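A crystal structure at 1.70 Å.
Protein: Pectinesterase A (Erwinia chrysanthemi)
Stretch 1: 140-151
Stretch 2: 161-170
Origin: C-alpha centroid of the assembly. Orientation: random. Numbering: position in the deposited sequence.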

# COMPACT_ATOMS: atom_id res chain seq x y z
N ASP A 140 7.58 12.17 -2.77
CA ASP A 140 8.82 11.54 -3.19
C ASP A 140 9.69 11.41 -1.95
O ASP A 140 9.66 12.27 -1.07
N ARG A 141 10.45 10.32 -1.89
CA ARG A 141 11.36 10.05 -0.79
C ARG A 141 10.60 9.89 0.54
O ARG A 141 10.89 10.58 1.52
N ALA A 142 9.61 8.99 0.54
CA ALA A 142 8.83 8.66 1.72
C ALA A 142 9.33 7.35 2.33
O ALA A 142 9.41 6.34 1.64
N TYR A 143 9.65 7.39 3.62
CA TYR A 143 10.32 6.26 4.28
C TYR A 143 9.48 5.75 5.43
O TYR A 143 9.10 6.51 6.32
N PHE A 144 9.20 4.45 5.42
CA PHE A 144 8.39 3.83 6.46
C PHE A 144 9.16 2.67 7.08
O PHE A 144 9.41 1.67 6.41
N LYS A 145 9.56 2.83 8.34
CA LYS A 145 10.35 1.81 9.03
C LYS A 145 9.62 1.29 10.26
O LYS A 145 9.15 2.07 11.08
N ASP A 146 9.54 -0.04 10.38
CA ASP A 146 8.81 -0.68 11.48
C ASP A 146 7.38 -0.13 11.54
O ASP A 146 6.90 0.33 12.58
N VAL A 147 6.72 -0.16 10.39
CA VAL A 147 5.35 0.34 10.27
C VAL A 147 4.44 -0.82 9.88
O VAL A 147 4.84 -1.72 9.13
N SER A 148 3.22 -0.81 10.41
CA SER A 148 2.20 -1.79 10.04
C SER A 148 1.07 -1.08 9.32
O SER A 148 0.56 -0.09 9.82
N LEU A 149 0.71 -1.59 8.14
CA LEU A 149 -0.39 -1.03 7.35
C LEU A 149 -1.52 -2.05 7.27
O LEU A 149 -1.31 -3.19 6.83
N VAL A 150 -2.71 -1.63 7.70
CA VAL A 150 -3.84 -2.55 7.83
C VAL A 150 -5.01 -2.17 6.93
O VAL A 150 -5.48 -1.03 6.95
N GLY A 151 -5.49 -3.13 6.15
CA GLY A 151 -6.71 -2.95 5.38
C GLY A 151 -7.12 -4.26 4.73
O GLY A 151 -6.60 -5.33 5.09
N GLY A 161 6.56 9.23 -6.85
CA GLY A 161 8.00 9.03 -6.73
C GLY A 161 8.41 7.77 -6.00
O GLY A 161 7.79 6.72 -6.15
N ARG A 162 9.46 7.90 -5.20
CA ARG A 162 10.07 6.75 -4.52
C ARG A 162 9.62 6.64 -3.07
O ARG A 162 9.57 7.63 -2.34
N SER A 163 9.28 5.42 -2.67
CA SER A 163 8.98 5.13 -1.28
C SER A 163 9.74 3.89 -0.87
O SER A 163 10.03 3.02 -1.69
N PHE A 164 10.08 3.81 0.42
CA PHE A 164 10.83 2.67 0.94
C PHE A 164 10.16 2.19 2.21
O PHE A 164 9.89 2.98 3.12
N PHE A 165 9.88 0.89 2.26
CA PHE A 165 9.22 0.25 3.39
C PHE A 165 10.16 -0.81 3.94
O PHE A 165 10.61 -1.70 3.21
N SER A 166 10.46 -0.70 5.23
CA SER A 166 11.48 -1.53 5.86
C SER A 166 10.96 -2.09 7.18
O SER A 166 10.38 -1.35 7.97
N ASP A 167 11.18 -3.39 7.41
CA ASP A 167 10.78 -4.06 8.65
C ASP A 167 9.30 -3.82 8.91
O ASP A 167 8.88 -3.47 10.02
N CYS A 168 8.50 -4.04 7.87
CA CYS A 168 7.12 -3.62 7.87
C CYS A 168 6.14 -4.79 7.85
O CYS A 168 6.52 -5.92 7.57
N ARG A 169 4.89 -4.50 8.22
CA ARG A 169 3.80 -5.45 8.02
C ARG A 169 2.75 -4.77 7.16
O ARG A 169 2.39 -3.62 7.41
N ILE A 170 2.29 -5.47 6.12
CA ILE A 170 1.21 -4.96 5.28
C ILE A 170 0.21 -6.08 5.06
O ILE A 170 0.58 -7.16 4.61

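Two neighbouring turns of chain lie side by side as in-register parallel strands, and residues pair in register, with aromatic and aliphatic partners packed side by side at several rungs, one salt bridge at the start of the ladder and another beside the corner at 146. Strands 142-145 and 162-166 have axes that diverge by 6° and approach to 4.8 Å, and backbone hydrogen bonds such as Phe144 N to Phe164 O (2.8 Å) and Ser166 N to Phe144 O (2.8 Å) fix the register. Because paired residues sit on the same face of the sheet, matched rotamers carry matched side chains in the same direction.

The face bearing Ala142, Ser163, Phe144 and Phe165 is buried and mostly apolar. Phe144 (m, chi1 -56°) and Phe165 (m, chi1 -62°) copy each other: their planes lie 9° apart, with centroids separated by 4.8 Å, yet the rings are slid so that they barely overlap. Phe144 CD1 sits over one face of the Phe165 ring, 3.4 Å from Phe165 CE2. Beyond the corner the rule repeats in aliphatic form, Leu149 and Ile170 both taking m, t. Leu149 CD1 lies 4.0 Å from Ile170 CG1 and equally 4.0 Å from Phe165 CE2, joining the aromatic pair to the aliphatic one.

On the other face, Tyr143 and Phe164 both take t at chi1. Their rings are again near parallel (24°) but slid, centroids 5.5 Å apart, with Tyr143 CE1 3.4 Å from Phe164 CD2. Here the packing grades into polar contacts. Lys145 is extended (t, t, t) until chi4 turns to p, and its NZ forms a salt bridge at 2.9 Å with OD2 of Asp167, which points toward stretch 1 with chi1 m. One water gathers Tyr143 OH (2.8 Å), Lys145 NZ (2.8 Å) and Ser166 OG (2.7 Å), accepting from the lysine. Cys168 (sideways, p) is bonded covalently to a group elsewhere in the structure. Beyond the corner, a second water serves Ser148 and Arg169, both t at chi1: it accepts from Arg169 NH1 (2.8 Å), donates to Leu149 O (2.9 Å) and bonds Ser148 OG (2.7 Å).

At the start, Asp140 (t) OD2 bridges to Arg162 NH1 at 3.0 Å, while Arg162 N donates to Asp140 OD1 at 2.8 Å, although that oxygen's position is less certain. Arg162 has chi1 m, with chi2 (106°) and chi3 (102°) between wells. Arg141 NH1 lies 3.4 Å from Asp140 OD2, a purely charge-based salt bridge, so this carboxylate helps offset two guanidiniums whose NH1 atoms, on Arg141 and Arg162, are 4.1 Å apart.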

# COMPACT_ATOMS: atom_id res chain seq x y z
CB ASP A 140 9.54 12.37 -4.27
CG ASP A 140 10.75 11.65 -4.86
OD1 ASP A 140 10.79 10.39 -4.84
OD2 ASP A 140 11.67 12.34 -5.34
CB ARG A 141 12.46 11.12 -0.70
CG ARG A 141 13.24 11.31 -2.01
CD ARG A 141 14.40 12.30 -1.86
NE ARG A 141 13.95 13.63 -1.44
CZ ARG A 141 13.63 14.62 -2.27
NH1 ARG A 141 13.70 14.47 -3.59
NH2 ARG A 141 13.22 15.79 -1.78
CB ALA A 142 7.35 8.55 1.38
CB TYR A 143 11.70 6.74 4.77
CG TYR A 143 12.59 5.73 5.47
CD1 TYR A 143 12.44 4.35 5.30
CD2 TYR A 143 13.63 6.18 6.29
CE1 TYR A 143 13.30 3.44 5.96
CE2 TYR A 143 14.49 5.30 6.93
CZ TYR A 143 14.32 3.93 6.77
OH TYR A 143 15.18 3.08 7.41
CB PHE A 144 7.05 3.36 5.88
CG PHE A 144 6.28 4.46 5.21
CD1 PHE A 144 6.55 4.80 3.88
CD2 PHE A 144 5.33 5.19 5.91
CE1 PHE A 144 5.86 5.84 3.25
CE2 PHE A 144 4.64 6.23 5.30
CZ PHE A 144 4.91 6.56 3.97
CB LYS A 145 11.73 2.35 9.44
CG LYS A 145 12.62 1.28 10.07
CD LYS A 145 14.07 1.69 10.16
CE LYS A 145 14.93 0.53 10.64
NZ LYS A 145 15.15 -0.52 9.59
CB ASP A 146 9.57 -0.49 12.80
CG ASP A 146 8.94 -1.25 13.96
OD1 ASP A 146 8.43 -2.37 13.76
OD2 ASP A 146 8.97 -0.70 15.08
CB VAL A 147 5.26 1.48 9.22
CG1 VAL A 147 3.81 1.81 8.87
CG2 VAL A 147 5.96 2.74 9.75
CB SER A 148 1.66 -2.48 11.29
OG SER A 148 0.57 -3.33 10.98
CB LEU A 149 0.09 -0.68 5.94
CG LEU A 149 1.31 0.24 5.81
CD1 LEU A 149 1.61 0.50 4.33
CD2 LEU A 149 1.10 1.55 6.56
CB VAL A 150 -4.34 -2.62 9.29
CG1 VAL A 150 -5.59 -3.47 9.40
CG2 VAL A 150 -3.22 -3.16 10.21
CB ARG A 162 11.60 6.84 -4.57
CG ARG A 162 12.14 7.19 -5.94
CD ARG A 162 12.64 8.63 -5.96
NE ARG A 162 14.08 8.65 -5.86
CZ ARG A 162 14.85 9.73 -5.70
NH1 ARG A 162 14.33 10.95 -5.58
NH2 ARG A 162 16.15 9.56 -5.65
CB SER A 163 7.48 4.91 -1.10
OG SER A 163 7.04 3.91 -1.99
CB PHE A 164 12.30 3.06 1.18
CG PHE A 164 13.15 1.94 1.75
CD1 PHE A 164 13.22 0.70 1.12
CD2 PHE A 164 13.89 2.15 2.91
CE1 PHE A 164 14.02 -0.33 1.65
CE2 PHE A 164 14.70 1.14 3.44
CZ PHE A 164 14.76 -0.10 2.82
CB PHE A 165 7.90 -0.39 2.95
CG PHE A 165 6.90 0.61 2.43
CD1 PHE A 165 6.98 1.07 1.11
CD2 PHE A 165 5.89 1.08 3.25
CE1 PHE A 165 6.07 2.00 0.63
CE2 PHE A 165 4.96 2.00 2.77
CZ PHE A 165 5.05 2.47 1.46
CB SER A 166 12.73 -0.69 6.09
OG SER A 166 13.71 -1.38 6.86
CB ASP A 167 11.63 -3.59 9.85
CG ASP A 167 13.12 -3.71 9.60
OD1 ASP A 167 13.55 -4.51 8.75
OD2 ASP A 167 13.89 -2.99 10.29
CB CYS A 168 6.88 -2.65 6.71
SG CYS A 168 6.55 -3.38 5.08
CB ARG A 169 3.19 -5.89 9.36
CG ARG A 169 2.18 -7.06 9.26
CD ARG A 169 1.42 -7.22 10.57
NE ARG A 169 0.52 -8.38 10.62
CZ ARG A 169 -0.79 -8.36 10.33
NH1 ARG A 169 -1.38 -7.24 9.93
NH2 ARG A 169 -1.50 -9.48 10.42
CB ILE A 170 1.71 -4.42 3.91
CG1 ILE A 170 2.81 -3.36 4.11
CG2 ILE A 170 0.54 -3.86 3.10
CD1 ILE A 170 3.51 -2.89 2.83
O HOH W 1 15.77 0.42 7.01
O HOH W 2 -0.28 -4.91 8.90